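Local coordinates for protein CD1-2 antigen (Gallus gallus, PDB 3DBX) that probably presents lipid antigens at the cell surface, as a chicken member of the MHC class I-like CD1 family, at residues Glu186-Arg198 against Val269-Trp283. Numbering follows the deposited sequence.
Sequences ERRVPPMAVVFAR and VQHCSLGDRSLLVPW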
loop_
_atom_site.group_PDB
_atom_site.type_symbol
_atom_site.label_atom_id
_atom_site.label_comp_id
_atom_site.label_asym_id
_atom_site.label_seq_id
_atom_site.Cartn_x
_atom_site.Cartn_y
_atom_site.Cartn_z
ATOM N N GLU A 186 -8.934 -9.109 13.786
ATOM C CA GLU A 186 -10.399 -9.260 13.742
ATOM C C GLU A 186 -11.230 -8.003 14.055
ATOM O O GLU A 186 -12.408 -8.114 14.357
ATOM C CB GLU A 186 -10.874 -10.448 14.597
ATOM C CG GLU A 186 -10.315 -11.786 14.145
ATOM C CD GLU A 186 -10.706 -12.936 15.053
ATOM O OE1 GLU A 186 -11.590 -12.779 15.956
ATOM O OE2 GLU A 186 -10.125 -14.033 14.842
ATOM N N ARG A 187 -10.614 -6.830 13.980
ATOM C CA ARG A 187 -11.289 -5.571 14.197
ATOM C C ARG A 187 -12.241 -5.400 13.010
ATOM O O ARG A 187 -11.917 -5.811 11.885
ATOM C CB ARG A 187 -10.271 -4.411 14.258
ATOM C CG ARG A 187 -10.909 -2.999 14.405
ATOM C CD ARG A 187 -9.839 -1.869 14.575
ATOM N NE ARG A 187 -8.834 -1.968 13.509
ATOM C CZ ARG A 187 -8.688 -1.112 12.493
ATOM N NH1 ARG A 187 -9.425 -0.021 12.392
ATOM N NH2 ARG A 187 -7.739 -1.340 11.608
ATOM N N ARG A 188 -13.423 -4.845 13.277
ATOM C CA ARG A 188 -14.439 -4.570 12.237
ATOM C C ARG A 188 -15.001 -3.204 12.549
ATOM O O ARG A 188 -15.484 -2.972 13.669
ATOM C CB ARG A 188 -15.556 -5.647 12.259
ATOM C CG ARG A 188 -14.978 -7.057 12.092
ATOM C CD ARG A 188 -15.977 -8.179 12.112
ATOM N NE ARG A 188 -16.458 -8.476 13.473
ATOM C CZ ARG A 188 -16.575 -9.696 14.005
ATOM N NH1 ARG A 188 -16.219 -10.783 13.310
ATOM N NH2 ARG A 188 -17.040 -9.826 15.247
ATOM N N VAL A 189 -14.918 -2.290 11.577
ATOM C CA VAL A 189 -15.489 -0.951 11.720
ATOM C C VAL A 189 -16.364 -0.699 10.486
ATOM O O VAL A 189 -15.848 -0.717 9.371
ATOM C CB VAL A 189 -14.385 0.136 11.704
ATOM C CG1 VAL A 189 -15.026 1.452 11.831
ATOM C CG2 VAL A 189 -13.387 -0.078 12.874
ATOM N N PRO A 190 -17.702 -0.591 10.661
ATOM C CA PRO A 190 -18.564 -0.397 9.471
ATOM C C PRO A 190 -18.381 0.955 8.759
ATOM O O PRO A 190 -18.017 1.950 9.418
ATOM C CB PRO A 190 -19.989 -0.571 10.016
ATOM C CG PRO A 190 -19.814 -1.360 11.296
ATOM C CD PRO A 190 -18.484 -0.812 11.872
ATOM N N PRO A 191 -18.659 0.998 7.430
ATOM C CA PRO A 191 -18.520 2.211 6.662
ATOM C C PRO A 191 -19.646 3.167 6.960
ATOM O O PRO A 191 -20.699 2.735 7.465
ATOM C CB PRO A 191 -18.625 1.702 5.200
ATOM C CG PRO A 191 -19.543 0.548 5.301
ATOM C CD PRO A 191 -19.115 -0.131 6.578
ATOM N N MET A 192 -19.431 4.452 6.669
ATOM C CA MET A 192 -20.541 5.400 6.623
ATOM C C MET A 192 -20.490 5.972 5.227
ATOM O O MET A 192 -19.433 5.958 4.639
ATOM C CB MET A 192 -20.469 6.496 7.689
ATOM C CG MET A 192 -19.267 7.364 7.734
ATOM S SD MET A 192 -19.614 8.924 8.661
ATOM C CE MET A 192 -20.563 9.829 7.421
ATOM N N ALA A 193 -21.619 6.423 4.678
ATOM C CA ALA A 193 -21.623 6.886 3.275
ATOM C C ALA A 193 -22.486 8.134 3.094
ATOM O O ALA A 193 -23.429 8.383 3.846
ATOM C CB ALA A 193 -22.061 5.773 2.321
ATOM N N VAL A 194 -22.108 8.944 2.119
ATOM C CA VAL A 194 -22.830 10.171 1.816
ATOM C C VAL A 194 -22.980 10.213 0.300
ATOM O O VAL A 194 -22.083 9.751 -0.424
ATOM C CB VAL A 194 -22.140 11.456 2.380
ATOM C CG1 VAL A 194 -22.149 11.484 3.937
ATOM C CG2 VAL A 194 -20.701 11.670 1.841
ATOM N N VAL A 195 -24.123 10.729 -0.160
ATOM C CA VAL A 195 -24.410 10.877 -1.600
ATOM C C VAL A 195 -24.687 12.359 -1.906
ATOM O O VAL A 195 -25.464 13.020 -1.185
ATOM C CB VAL A 195 -25.616 10.007 -2.027
ATOM C CG1 VAL A 195 -26.004 10.296 -3.459
ATOM C CG2 VAL A 195 -25.281 8.525 -1.915
ATOM N N PHE A 196 -24.031 12.901 -2.930
ATOM C CA PHE A 196 -24.340 14.261 -3.394
ATOM C C PHE A 196 -24.172 14.351 -4.916
ATOM O O PHE A 196 -23.655 13.425 -5.531
ATOM C CB PHE A 196 -23.473 15.305 -2.676
ATOM C CG PHE A 196 -22.001 14.967 -2.666
ATOM C CD1 PHE A 196 -21.477 14.103 -1.689
ATOM C CD2 PHE A 196 -21.165 15.458 -3.643
ATOM C CE1 PHE A 196 -20.124 13.769 -1.689
ATOM C CE2 PHE A 196 -19.794 15.133 -3.657
ATOM C CZ PHE A 196 -19.272 14.306 -2.673
ATOM N N ALA A 197 -24.634 15.450 -5.510
ATOM C CA ALA A 197 -24.569 15.639 -6.965
ATOM C C ALA A 197 -23.734 16.836 -7.337
ATOM O O ALA A 197 -23.767 17.874 -6.647
ATOM C CB ALA A 197 -25.960 15.775 -7.552
ATOM N N ARG A 198 -22.970 16.704 -8.423
ATOM C CA ARG A 198 -22.110 17.800 -8.876
ATOM C C ARG A 198 -22.219 17.969 -10.393
ATOM O O ARG A 198 -22.757 17.094 -11.072
ATOM C CB ARG A 198 -20.657 17.548 -8.431
ATOM C CG ARG A 198 -20.466 17.340 -6.898
ATOM C CD ARG A 198 -20.662 18.698 -6.220
ATOM N NE ARG A 198 -20.391 18.764 -4.791
ATOM C CZ ARG A 198 -21.296 19.047 -3.860
ATOM N NH1 ARG A 198 -22.574 19.220 -4.188
ATOM N NH2 ARG A 198 -20.921 19.120 -2.592
ATOM N N VAL A 269 -23.906 -0.149 -0.337
ATOM C CA VAL A 269 -22.570 -0.542 0.148
ATOM C C VAL A 269 -22.675 -1.875 0.850
ATOM O O VAL A 269 -23.466 -2.053 1.789
ATOM C CB VAL A 269 -21.954 0.491 1.121
ATOM C CG1 VAL A 269 -20.508 0.176 1.363
ATOM C CG2 VAL A 269 -22.040 1.903 0.564
ATOM N N GLN A 270 -21.888 -2.826 0.379
ATOM C CA GLN A 270 -21.848 -4.158 0.968
ATOM C C GLN A 270 -20.448 -4.242 1.613
ATOM O O GLN A 270 -19.435 -3.864 1.003
ATOM C CB GLN A 270 -22.081 -5.197 -0.138
ATOM C CG GLN A 270 -21.772 -6.691 0.220
ATOM C CD GLN A 270 -21.863 -7.629 -1.003
ATOM O OE1 GLN A 270 -21.600 -7.217 -2.153
ATOM N NE2 GLN A 270 -22.270 -8.874 -0.766
ATOM N N HIS A 271 -20.412 -4.624 2.890
ATOM C CA HIS A 271 -19.177 -4.732 3.657
ATOM C C HIS A 271 -19.391 -5.818 4.686
ATOM O O HIS A 271 -20.480 -5.950 5.229
ATOM C CB HIS A 271 -18.833 -3.396 4.333
ATOM C CG HIS A 271 -17.460 -3.393 4.963
ATOM N ND1 HIS A 271 -17.259 -3.598 6.308
ATOM C CD2 HIS A 271 -16.230 -3.269 4.415
ATOM C CE1 HIS A 271 -15.960 -3.566 6.568
ATOM N NE2 HIS A 271 -15.314 -3.350 5.435
ATOM N N CYS A 272 -18.371 -6.631 4.933
ATOM C CA CYS A 272 -18.533 -7.783 5.811
ATOM C C CYS A 272 -18.911 -7.388 7.262
ATOM O O CYS A 272 -19.563 -8.158 7.950
ATOM C CB CYS A 272 -17.280 -8.669 5.780
ATOM S SG CYS A 272 -15.817 -7.902 6.521
ATOM N N SER A 273 -18.538 -6.179 7.701
ATOM C CA SER A 273 -18.892 -5.725 9.061
ATOM C C SER A 273 -20.392 -5.446 9.242
ATOM O O SER A 273 -20.894 -5.319 10.364
ATOM C CB SER A 273 -18.113 -4.469 9.379
ATOM O OG SER A 273 -18.629 -3.383 8.602
ATOM N N LEU A 274 -21.106 -5.369 8.120
ATOM C CA LEU A 274 -22.527 -5.065 8.120
ATOM C C LEU A 274 -23.391 -6.308 8.158
ATOM O O LEU A 274 -24.596 -6.226 8.403
ATOM C CB LEU A 274 -22.862 -4.195 6.892
ATOM C CG LEU A 274 -22.177 -2.833 6.751
ATOM C CD1 LEU A 274 -22.334 -2.279 5.315
ATOM C CD2 LEU A 274 -22.781 -1.874 7.710
ATOM N N GLY A 275 -22.782 -7.467 7.937
ATOM C CA GLY A 275 -23.523 -8.710 7.840
ATOM C C GLY A 275 -24.447 -8.696 6.643
ATOM O O GLY A 275 -24.070 -8.235 5.562
ATOM N N ASP A 276 -25.680 -9.140 6.852
ATOM C CA ASP A 276 -26.659 -9.267 5.778
ATOM C C ASP A 276 -27.316 -7.961 5.389
ATOM O O ASP A 276 -27.958 -7.888 4.338
ATOM C CB ASP A 276 -27.737 -10.281 6.153
ATOM C CG ASP A 276 -27.285 -11.710 5.952
ATOM O OD1 ASP A 276 -26.153 -11.927 5.453
ATOM O OD2 ASP A 276 -28.062 -12.614 6.284
ATOM N N ARG A 277 -27.153 -6.935 6.219
ATOM C CA ARG A 277 -27.718 -5.626 5.928
ATOM C C ARG A 277 -26.748 -4.766 5.133
ATOM O O ARG A 277 -25.577 -4.693 5.456
ATOM C CB ARG A 277 -28.116 -4.898 7.216
ATOM C CG ARG A 277 -29.514 -5.248 7.737
ATOM C CD ARG A 277 -30.144 -4.044 8.465
ATOM N NE ARG A 277 -30.849 -3.124 7.567
ATOM C CZ ARG A 277 -30.676 -1.802 7.519
ATOM N NH1 ARG A 277 -29.796 -1.184 8.316
ATOM N NH2 ARG A 277 -31.385 -1.081 6.663
ATOM N N SER A 278 -27.229 -4.147 4.069
ATOM C CA SER A 278 -26.413 -3.200 3.313
ATOM C C SER A 278 -26.579 -1.843 3.947
ATOM O O SER A 278 -27.517 -1.596 4.718
ATOM C CB SER A 278 -26.941 -3.074 1.877
ATOM O OG SER A 278 -27.184 -4.350 1.333
ATOM N N LEU A 279 -25.683 -0.955 3.565
ATOM C CA LEU A 279 -25.856 0.449 3.763
ATOM C C LEU A 279 -26.470 0.965 2.465
ATOM O O LEU A 279 -25.858 0.804 1.392
ATOM C CB LEU A 279 -24.468 1.056 3.964
ATOM C CG LEU A 279 -24.225 2.537 4.117
ATOM C CD1 LEU A 279 -25.061 3.143 5.248
ATOM C CD2 LEU A 279 -22.732 2.690 4.361
ATOM N N LEU A 280 -27.643 1.601 2.551
ATOM C CA LEU A 280 -28.332 2.114 1.386
ATOM C C LEU A 280 -28.586 3.630 1.538
ATOM O O LEU A 280 -29.294 4.062 2.475
ATOM C CB LEU A 280 -29.647 1.365 1.155
ATOM C CG LEU A 280 -30.463 1.870 -0.036
ATOM C CD1 LEU A 280 -29.877 1.361 -1.350
ATOM C CD2 LEU A 280 -31.917 1.481 0.101
ATOM N N VAL A 281 -28.037 4.410 0.605
ATOM C CA VAL A 281 -28.028 5.876 0.685
ATOM C C VAL A 281 -28.630 6.519 -0.574
ATOM O O VAL A 281 -27.994 6.528 -1.623
ATOM C CB VAL A 281 -26.593 6.429 0.967
ATOM C CG1 VAL A 281 -26.658 7.882 1.318
ATOM C CG2 VAL A 281 -25.941 5.676 2.138
ATOM N N PRO A 282 -29.874 7.039 -0.473
ATOM C CA PRO A 282 -30.593 7.637 -1.600
ATOM C C PRO A 282 -29.958 8.939 -2.043
ATOM O O PRO A 282 -29.314 9.613 -1.226
ATOM C CB PRO A 282 -31.995 7.927 -1.018
ATOM C CG PRO A 282 -32.083 7.110 0.224
ATOM C CD PRO A 282 -30.683 7.084 0.757
ATOM N N TRP A 283 -30.083 9.264 -3.327
ATOM C CA TRP A 283 -29.795 10.618 -3.773
ATOM C C TRP A 283 -31.058 11.454 -3.659
ATOM O O TRP A 283 -32.042 11.200 -4.346
ATOM C CB TRP A 283 -29.295 10.661 -5.203
ATOM C CG TRP A 283 -29.211 12.079 -5.733
ATOM C CD1 TRP A 283 -28.728 13.172 -5.070
ATOM C CD2 TRP A 283 -29.591 12.538 -7.036
ATOM N NE1 TRP A 283 -28.807 14.284 -5.865
ATOM C CE2 TRP A 283 -29.330 13.928 -7.080
ATOM C CE3 TRP A 283 -30.136 11.914 -8.163
ATOM C CZ2 TRP A 283 -29.571 14.699 -8.209
ATOM C CZ3 TRP A 283 -30.378 12.676 -9.297
ATOM C CH2 TRP A 283 -30.097 14.073 -9.307
#
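Pro191, buried, is the bump that fits the hollow lined by Val269, Leu274 and Leu279. Its CG lies 4.0 Å from Leu274 CD1, while its CD lies obliquely against the His271 ring. One residue earlier, Pro190 rests on the short 3-10 segment 272-274, its CA 3.1 Å from Ser273 OG. Ser273 OG, held between its own backbone N and carbonyl carbon (chi1 71°), shares a 2.7 Å hydrogen bond with His271 ND1, and His271 NE2 is held by Pro216 O, so both ring nitrogens are engaged. Farther along, strands 192-198 and 279-282 run nearly parallel, 20° apart, on opposing sheets of the immunoglobulin C1-set sandwich. The small Ala193 CB drops between Leu279 CD2 and Val281 CG2. Val195 straddles the next step: CG2 slides past Val281 CG1 at 3.6 Å, and CG1, anti to the backbone N (chi1 173°), lies on Trp283 CB. From there the indole runs on to Ala197, which meets it obliquely, its CB 3.6 Å from Trp283 NE1. No hydrogen bond bridges the two segments, so apolar fit joins the first strand of the domain to the last, with the polar His271-Ser273 pair tied up on its own side.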